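Local coordinates for protein alcohol dehydrogenase (Escherichia coli, PDB 5VM2) that is of uncertain substrate specificity but probably acts as a zinc-dependent alcohol dehydrogenase that oxidises CH-OH groups with NAD or NADP as acceptor, at residues Lys252-Leu257 against Gly262-Val267. Sequence-based numbering, arbitrary orientation.
Sequences KQAPYL and GKIMIV
Ala254 and Ile264 mark the closest backbone approach, their CA atoms 6.8 Å apart, and no hydrogen bond links 252-257 to 262-267, so the contact is van der Waals packing, largely of apolar side chains. The CB bonds of both residues point toward the opposite segment. Both branches of Ile264 meet the alanine methyl from one side: its CG2 lies 3.8 Å from Ala254 CB, and its CD1 lies 3.9 Å from the same CB. With chi1 at -63°, CG1 lies beside the backbone N and CG2 anti to it; the CG1 branch is extended (chi2 166°), and CD1 runs on to the peptide link, 3.9 Å from Pro255 N. The CB of Pro255 points away, but ring atom CD gives a looser touch, 4.4 Å from Ile264 CD1. Backbone bonds from Tyr256 N to Gln253 O and from Leu257 N to Ala254 O keep the chain coiled here. All three touching residues are buried, and the two segments bury 108 Å² between them, both sides summed. In this Rossmann-type domain the chain through helix 248-253 and residues 254-257 returns from strand 238-243 to the adjacent parallel strand 262-267, a right-handed crossover, with Val241 touching Ala254 and Ile287 of strand 286-290 touching Ile264.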
loop_
_atom_site.group_PDB
_atom_site.type_symbol
_atom_site.label_atom_id
_atom_site.label_comp_id
_atom_site.label_asym_id
_atom_site.label_seq_id
_atom_site.Cartn_x
_atom_site.Cartn_y
_atom_site.Cartn_z
ATOM N N LYS A 252 9.430 6.963 17.538
ATOM C CA LYS A 252 9.827 7.483 18.843
ATOM C C LYS A 252 9.155 8.818 19.147
ATOM O O LYS A 252 8.988 9.174 20.320
ATOM C CB LYS A 252 11.347 7.624 18.885
ATOM C CG LYS A 252 11.943 7.911 20.245
ATOM C CD LYS A 252 13.439 7.649 20.214
ATOM C CE LYS A 252 14.133 8.205 21.443
ATOM N NZ LYS A 252 13.669 7.559 22.693
ATOM N N GLN A 253 8.771 9.568 18.109
ATOM C CA GLN A 253 8.123 10.863 18.292
ATOM C C GLN A 253 6.670 10.726 18.722
ATOM O O GLN A 253 6.180 11.548 19.507
ATOM C CB GLN A 253 8.178 11.673 16.994
ATOM C CG GLN A 253 9.358 12.622 16.857
ATOM C CD GLN A 253 9.307 13.409 15.555
ATOM O OE1 GLN A 253 8.431 13.188 14.717
ATOM N NE2 GLN A 253 10.253 14.323 15.376
ATOM N N ALA A 254 5.972 9.707 18.216
ATOM C CA ALA A 254 4.527 9.617 18.416
ATOM C C ALA A 254 4.088 9.663 19.877
ATOM O O ALA A 254 3.037 10.271 20.148
ATOM C CB ALA A 254 3.991 8.351 17.737
ATOM N N PRO A 255 4.798 9.060 20.844
ATOM C CA PRO A 255 4.377 9.216 22.248
ATOM C C PRO A 255 4.194 10.661 22.680
ATOM O O PRO A 255 3.301 10.959 23.479
ATOM C CB PRO A 255 5.517 8.543 23.026
ATOM C CG PRO A 255 6.047 7.531 22.099
ATOM C CD PRO A 255 5.911 8.095 20.720
ATOM N N TYR A 256 5.026 11.570 22.174
ATOM C CA TYR A 256 4.960 12.973 22.557
ATOM C C TYR A 256 3.851 13.739 21.845
ATOM O O TYR A 256 3.631 14.914 22.163
ATOM C CB TYR A 256 6.316 13.626 22.287
ATOM C CG TYR A 256 7.434 12.956 23.060
ATOM C CD1 TYR A 256 8.178 11.928 22.497
ATOM C CD2 TYR A 256 7.724 13.338 24.361
ATOM C CE1 TYR A 256 9.191 11.306 23.209
ATOM C CE2 TYR A 256 8.738 12.725 25.083
ATOM C CZ TYR A 256 9.466 11.711 24.501
ATOM O OH TYR A 256 10.471 11.102 25.215
ATOM N N LEU A 257 3.139 13.104 20.911
ATOM C CA LEU A 257 2.169 13.789 20.068
ATOM C C LEU A 257 0.723 13.391 20.327
ATOM O O LEU A 257 -0.183 14.094 19.861
ATOM C CB LEU A 257 2.484 13.532 18.586
ATOM C CG LEU A 257 3.886 13.922 18.110
ATOM C CD1 LEU A 257 4.059 13.571 16.645
ATOM C CD2 LEU A 257 4.126 15.401 18.335
ATOM N N GLY A 262 -5.595 8.289 23.786
ATOM C CA GLY A 262 -5.582 8.290 22.338
ATOM C C GLY A 262 -4.956 7.041 21.743
ATOM O O GLY A 262 -4.682 6.051 22.425
ATOM N N LYS A 263 -4.720 7.100 20.432
ATOM C CA LYS A 263 -4.203 5.956 19.691
ATOM C C LYS A 263 -2.992 6.344 18.860
ATOM O O LYS A 263 -2.985 7.391 18.209
ATOM C CB LYS A 263 -5.254 5.372 18.752
ATOM C CG LYS A 263 -6.425 4.699 19.428
ATOM C CD LYS A 263 -7.538 4.491 18.416
ATOM C CE LYS A 263 -8.736 3.787 19.032
ATOM N NZ LYS A 263 -9.894 3.815 18.103
ATOM N N ILE A 264 -1.982 5.473 18.869
ATOM C CA ILE A 264 -0.879 5.508 17.915
ATOM C C ILE A 264 -1.041 4.315 16.980
ATOM O O ILE A 264 -1.149 3.172 17.439
ATOM C CB ILE A 264 0.488 5.463 18.620
ATOM C CG1 ILE A 264 0.676 6.704 19.503
ATOM C CG2 ILE A 264 1.605 5.347 17.589
ATOM C CD1 ILE A 264 1.820 6.592 20.482
ATOM N N MET A 265 -1.082 4.577 15.677
ATOM C CA MET A 265 -1.179 3.527 14.671
ATOM C C MET A 265 0.135 3.460 13.912
ATOM O O MET A 265 0.591 4.470 13.372
ATOM C CB MET A 265 -2.319 3.795 13.686
ATOM C CG MET A 265 -3.616 4.281 14.302
ATOM S SD MET A 265 -4.389 3.073 15.375
ATOM C CE MET A 265 -4.668 1.688 14.267
ATOM N N ILE A 266 0.727 2.277 13.865
ATOM C CA ILE A 266 1.960 2.043 13.127
ATOM C C ILE A 266 1.569 1.359 11.825
ATOM O O ILE A 266 1.262 0.161 11.796
ATOM C CB ILE A 266 2.951 1.211 13.938
ATOM C CG1 ILE A 266 3.329 1.971 15.207
ATOM C CG2 ILE A 266 4.170 0.882 13.108
ATOM C CD1 ILE A 266 4.076 1.137 16.187
ATOM N N VAL A 267 1.576 2.128 10.740
ATOM C CA VAL A 267 1.097 1.650 9.447
ATOM C C VAL A 267 2.292 1.006 8.751
ATOM O O VAL A 267 3.023 1.643 7.994
ATOM C CB VAL A 267 0.466 2.769 8.630
ATOM C CG1 VAL A 267 0.139 2.280 7.234
ATOM C CG2 VAL A 267 -0.787 3.265 9.335
#